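Local coordinates for protein aldo-keto reductase family 1, member B4 (Aldose reductase) (Schistosoma japonicum, PDB 4HBK) that probably reduces aldehydes to alcohols with NADPH as an aldose reductase of the aldo/keto reductase family, at residues Leu140-Gly152 with Leu329-Lys341. Numbering follows the deposited sequence.
Sequences LYLIHWPVPLKHG and LLQMSGHQEYPFK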
# COMPACT_ATOMS: atom_id res chain seq x y z
N LEU A 140 3.39 -9.72 -3.05
CA LEU A 140 2.13 -9.35 -2.43
C LEU A 140 1.16 -8.79 -3.48
O LEU A 140 1.55 -8.00 -4.34
CB LEU A 140 2.38 -8.33 -1.30
CG LEU A 140 1.18 -7.86 -0.47
CD1 LEU A 140 0.48 -9.06 0.15
CD2 LEU A 140 1.54 -6.79 0.59
N TYR A 141 -0.10 -9.21 -3.40
CA TYR A 141 -1.13 -8.76 -4.33
C TYR A 141 -2.37 -8.44 -3.51
O TYR A 141 -2.94 -9.31 -2.85
CB TYR A 141 -1.44 -9.87 -5.33
CG TYR A 141 -2.11 -9.44 -6.64
CD1 TYR A 141 -1.70 -8.28 -7.32
CD2 TYR A 141 -3.11 -10.21 -7.21
CE1 TYR A 141 -2.30 -7.91 -8.53
CE2 TYR A 141 -3.71 -9.85 -8.41
CZ TYR A 141 -3.31 -8.71 -9.07
OH TYR A 141 -3.94 -8.39 -10.26
N LEU A 142 -2.79 -7.18 -3.57
CA LEU A 142 -3.88 -6.68 -2.74
C LEU A 142 -5.13 -6.41 -3.56
O LEU A 142 -5.04 -5.95 -4.70
CB LEU A 142 -3.49 -5.35 -2.10
CG LEU A 142 -2.19 -5.29 -1.30
CD1 LEU A 142 -2.05 -3.91 -0.68
CD2 LEU A 142 -2.19 -6.38 -0.22
N ILE A 143 -6.29 -6.65 -2.98
CA ILE A 143 -7.50 -6.09 -3.57
C ILE A 143 -7.51 -4.58 -3.31
O ILE A 143 -7.49 -4.13 -2.16
CB ILE A 143 -8.76 -6.75 -3.00
CG1 ILE A 143 -8.69 -8.27 -3.20
CG2 ILE A 143 -10.01 -6.17 -3.66
CD1 ILE A 143 -9.95 -9.00 -2.80
N HIS A 144 -7.52 -3.79 -4.38
CA HIS A 144 -7.27 -2.34 -4.25
C HIS A 144 -8.34 -1.61 -3.44
O HIS A 144 -8.02 -0.72 -2.65
CB HIS A 144 -7.11 -1.70 -5.62
CG HIS A 144 -6.24 -0.49 -5.63
ND1 HIS A 144 -5.29 -0.26 -6.62
CD2 HIS A 144 -6.16 0.57 -4.79
CE1 HIS A 144 -4.68 0.88 -6.38
NE2 HIS A 144 -5.19 1.41 -5.29
N TRP A 145 -9.60 -1.99 -3.65
CA TRP A 145 -10.78 -1.40 -2.99
C TRP A 145 -11.80 -2.52 -2.80
O TRP A 145 -11.74 -3.53 -3.50
CB TRP A 145 -11.41 -0.29 -3.85
CG TRP A 145 -10.60 0.98 -3.92
CD1 TRP A 145 -9.67 1.31 -4.86
CD2 TRP A 145 -10.65 2.08 -3.00
NE1 TRP A 145 -9.13 2.55 -4.59
CE2 TRP A 145 -9.72 3.04 -3.45
CE3 TRP A 145 -11.39 2.35 -1.85
CZ2 TRP A 145 -9.49 4.25 -2.78
CZ3 TRP A 145 -11.16 3.54 -1.18
CH2 TRP A 145 -10.22 4.47 -1.64
N PRO A 146 -12.73 -2.34 -1.85
CA PRO A 146 -13.91 -3.21 -1.66
C PRO A 146 -15.08 -2.87 -2.60
O PRO A 146 -16.18 -3.45 -2.47
CB PRO A 146 -14.34 -2.95 -0.21
CG PRO A 146 -13.52 -1.76 0.27
CD PRO A 146 -12.66 -1.27 -0.85
N VAL A 147 -14.86 -1.96 -3.54
CA VAL A 147 -15.94 -1.49 -4.43
C VAL A 147 -15.71 -1.86 -5.90
O VAL A 147 -14.93 -1.22 -6.59
CB VAL A 147 -16.11 0.04 -4.34
CG1 VAL A 147 -17.17 0.53 -5.36
CG2 VAL A 147 -16.49 0.46 -2.92
N PRO A 148 -16.39 -2.91 -6.37
CA PRO A 148 -16.16 -3.30 -7.77
C PRO A 148 -16.76 -2.30 -8.75
O PRO A 148 -17.75 -1.64 -8.45
CB PRO A 148 -16.84 -4.67 -7.87
CG PRO A 148 -17.78 -4.73 -6.73
CD PRO A 148 -17.20 -3.89 -5.64
N LEU A 149 -16.13 -2.19 -9.92
CA LEU A 149 -16.56 -1.29 -10.99
C LEU A 149 -16.79 -2.14 -12.23
O LEU A 149 -16.20 -3.22 -12.38
CB LEU A 149 -15.47 -0.26 -11.26
CG LEU A 149 -15.59 1.12 -10.60
CD1 LEU A 149 -16.32 1.09 -9.28
CD2 LEU A 149 -14.20 1.73 -10.44
N LYS A 150 -17.65 -1.66 -13.13
CA LYS A 150 -17.99 -2.42 -14.33
C LYS A 150 -16.76 -2.78 -15.16
O LYS A 150 -15.91 -1.93 -15.44
CB LYS A 150 -19.00 -1.65 -15.19
CG LYS A 150 -19.48 -2.40 -16.43
CD LYS A 150 -20.45 -1.57 -17.27
CE LYS A 150 -19.74 -0.51 -18.10
NZ LYS A 150 -19.11 -1.08 -19.34
N HIS A 151 -16.66 -4.04 -15.55
CA HIS A 151 -15.53 -4.49 -16.35
C HIS A 151 -15.72 -4.18 -17.83
O HIS A 151 -16.84 -4.12 -18.32
CB HIS A 151 -15.35 -6.00 -16.20
CG HIS A 151 -14.28 -6.57 -17.08
ND1 HIS A 151 -14.51 -6.93 -18.39
CD2 HIS A 151 -12.98 -6.83 -16.84
CE1 HIS A 151 -13.39 -7.39 -18.92
NE2 HIS A 151 -12.44 -7.34 -18.00
N GLY A 152 -14.61 -4.00 -18.54
CA GLY A 152 -14.65 -4.02 -20.00
C GLY A 152 -14.55 -2.67 -20.68
O GLY A 152 -15.11 -2.46 -21.75
N LEU A 329 -12.43 9.03 -1.80
CA LEU A 329 -13.06 8.54 -3.03
C LEU A 329 -14.60 8.60 -3.02
O LEU A 329 -15.27 7.58 -3.21
CB LEU A 329 -12.59 7.11 -3.31
CG LEU A 329 -12.28 6.66 -4.74
CD1 LEU A 329 -13.30 7.15 -5.78
CD2 LEU A 329 -10.89 7.08 -5.12
N LEU A 330 -15.18 9.78 -2.82
CA LEU A 330 -16.63 9.93 -2.65
C LEU A 330 -17.44 9.43 -3.82
O LEU A 330 -18.62 9.13 -3.65
CB LEU A 330 -16.97 11.40 -2.41
CG LEU A 330 -16.49 11.99 -1.09
CD1 LEU A 330 -16.79 13.49 -1.06
CD2 LEU A 330 -17.14 11.28 0.08
N GLN A 331 -16.86 9.37 -5.01
CA GLN A 331 -17.61 8.89 -6.16
C GLN A 331 -18.04 7.43 -6.02
O GLN A 331 -18.87 6.95 -6.79
CB GLN A 331 -16.78 9.11 -7.43
CG GLN A 331 -16.93 10.50 -8.04
CD GLN A 331 -18.07 10.57 -9.05
OE1 GLN A 331 -17.93 10.12 -10.20
NE2 GLN A 331 -19.20 11.13 -8.62
N MET A 332 -17.50 6.73 -5.02
CA MET A 332 -17.89 5.34 -4.75
C MET A 332 -18.82 5.24 -3.54
O MET A 332 -19.15 4.14 -3.11
CB MET A 332 -16.65 4.44 -4.52
CG MET A 332 -15.78 4.28 -5.74
SD MET A 332 -14.32 3.25 -5.47
CE MET A 332 -13.80 3.81 -3.86
N SER A 333 -19.23 6.38 -3.01
CA SER A 333 -19.91 6.42 -1.71
C SER A 333 -21.31 5.85 -1.78
O SER A 333 -21.94 5.62 -0.76
CB SER A 333 -19.96 7.85 -1.15
OG SER A 333 -20.74 8.71 -1.97
N GLY A 334 -21.79 5.60 -2.99
CA GLY A 334 -23.13 5.09 -3.15
C GLY A 334 -23.19 3.58 -3.11
O GLY A 334 -24.27 2.99 -3.04
N HIS A 335 -22.02 2.94 -3.15
CA HIS A 335 -21.98 1.49 -3.20
C HIS A 335 -22.21 0.89 -1.83
O HIS A 335 -21.81 1.45 -0.82
CB HIS A 335 -20.64 1.00 -3.75
CG HIS A 335 -20.65 -0.42 -4.19
ND1 HIS A 335 -20.39 -1.47 -3.33
CD2 HIS A 335 -20.89 -0.98 -5.40
CE1 HIS A 335 -20.45 -2.61 -4.00
NE2 HIS A 335 -20.77 -2.34 -5.25
N GLN A 336 -22.88 -0.26 -1.83
CA GLN A 336 -23.09 -1.06 -0.64
C GLN A 336 -21.81 -1.23 0.17
O GLN A 336 -21.82 -1.18 1.40
CB GLN A 336 -23.64 -2.43 -1.04
CG GLN A 336 -23.83 -3.39 0.11
CD GLN A 336 -25.10 -3.10 0.89
OE1 GLN A 336 -25.21 -3.46 2.07
NE2 GLN A 336 -26.06 -2.46 0.25
N GLU A 337 -20.69 -1.44 -0.52
CA GLU A 337 -19.43 -1.74 0.18
C GLU A 337 -18.49 -0.55 0.26
O GLU A 337 -17.29 -0.73 0.47
CB GLU A 337 -18.71 -2.93 -0.47
CG GLU A 337 -19.49 -4.22 -0.47
CD GLU A 337 -19.76 -4.71 0.94
OE1 GLU A 337 -19.02 -4.31 1.86
OE2 GLU A 337 -20.73 -5.47 1.13
N TYR A 338 -19.00 0.66 0.09
CA TYR A 338 -18.16 1.83 0.29
C TYR A 338 -17.66 1.73 1.73
O TYR A 338 -18.45 1.53 2.64
CB TYR A 338 -18.95 3.12 0.07
CG TYR A 338 -18.16 4.36 0.38
CD1 TYR A 338 -17.15 4.79 -0.47
CD2 TYR A 338 -18.41 5.09 1.54
CE1 TYR A 338 -16.42 5.92 -0.19
CE2 TYR A 338 -17.68 6.23 1.83
CZ TYR A 338 -16.68 6.63 0.96
OH TYR A 338 -15.96 7.76 1.24
N PRO A 339 -16.33 1.79 1.92
CA PRO A 339 -15.74 1.40 3.21
C PRO A 339 -15.76 2.45 4.33
O PRO A 339 -15.58 2.07 5.48
CB PRO A 339 -14.29 1.06 2.84
CG PRO A 339 -14.00 1.89 1.65
CD PRO A 339 -15.31 1.90 0.86
N PHE A 340 -15.98 3.72 4.02
CA PHE A 340 -15.67 4.78 4.99
C PHE A 340 -16.87 5.40 5.69
O PHE A 340 -16.74 6.42 6.38
CB PHE A 340 -14.82 5.87 4.34
CG PHE A 340 -13.55 5.37 3.71
CD1 PHE A 340 -12.83 4.34 4.29
CD2 PHE A 340 -13.08 5.92 2.53
CE1 PHE A 340 -11.66 3.88 3.71
CE2 PHE A 340 -11.91 5.48 1.94
CZ PHE A 340 -11.20 4.44 2.53
N LYS A 341 -18.05 4.83 5.52
CA LYS A 341 -19.20 5.37 6.23
C LYS A 341 -19.29 4.81 7.66
O LYS A 341 -19.66 5.53 8.59
CB LYS A 341 -20.51 5.24 5.44
CG LYS A 341 -21.04 3.84 5.29
CD LYS A 341 -22.50 3.88 4.82
CE LYS A 341 -23.37 4.72 5.77
NZ LYS A 341 -24.78 4.90 5.28
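The indole of Trp145 takes Met332 and Leu329 on one face, while Phe340 meets its edge. Met332 CE sits over the six-membered ring, 3.7 Å from its centroid and 22° off the normal, a CH-pi contact; the bend at chi3 (-42°) turns this methyl onto the indole, and SD stands farther out above the five-membered ring in a Met-aromatic contact. Leu329 CG lies over the same face near the rim, with CB 3.9 Å from Trp145 CH2. In the indole plane, Phe340 CE2 lies 3.7 Å from Trp145 CZ3, the two rings inclined at 68°. Pro339 CG covers the centre of one Phe340 face. The His335 imidazole carries Val147 CG1 over a face, 3.8 Å from His335 CG. Its orientation is fixed from both nitrogens: His335 ND1 accepts a nearly straight hydrogen bond from Glu337 N at 2.8 Å, and NE2 is hydrogen-bonded to Asp167 O. Val147 bridges the two sites, its CB touching Met332 SD; next to it Pro146 CG packs on Pro339 CB at 3.9 Å. Glu337 CB closes on Pro146 O, but its carboxylate turns off to a salt bridge with Arg198. In this (beta/alpha)8 barrel, the C-terminal loop packs against the loop leaving strand 138-143, beside the predicted substrate-binding His144, as in aldo-keto reductases, where such loops border the active-site pocket.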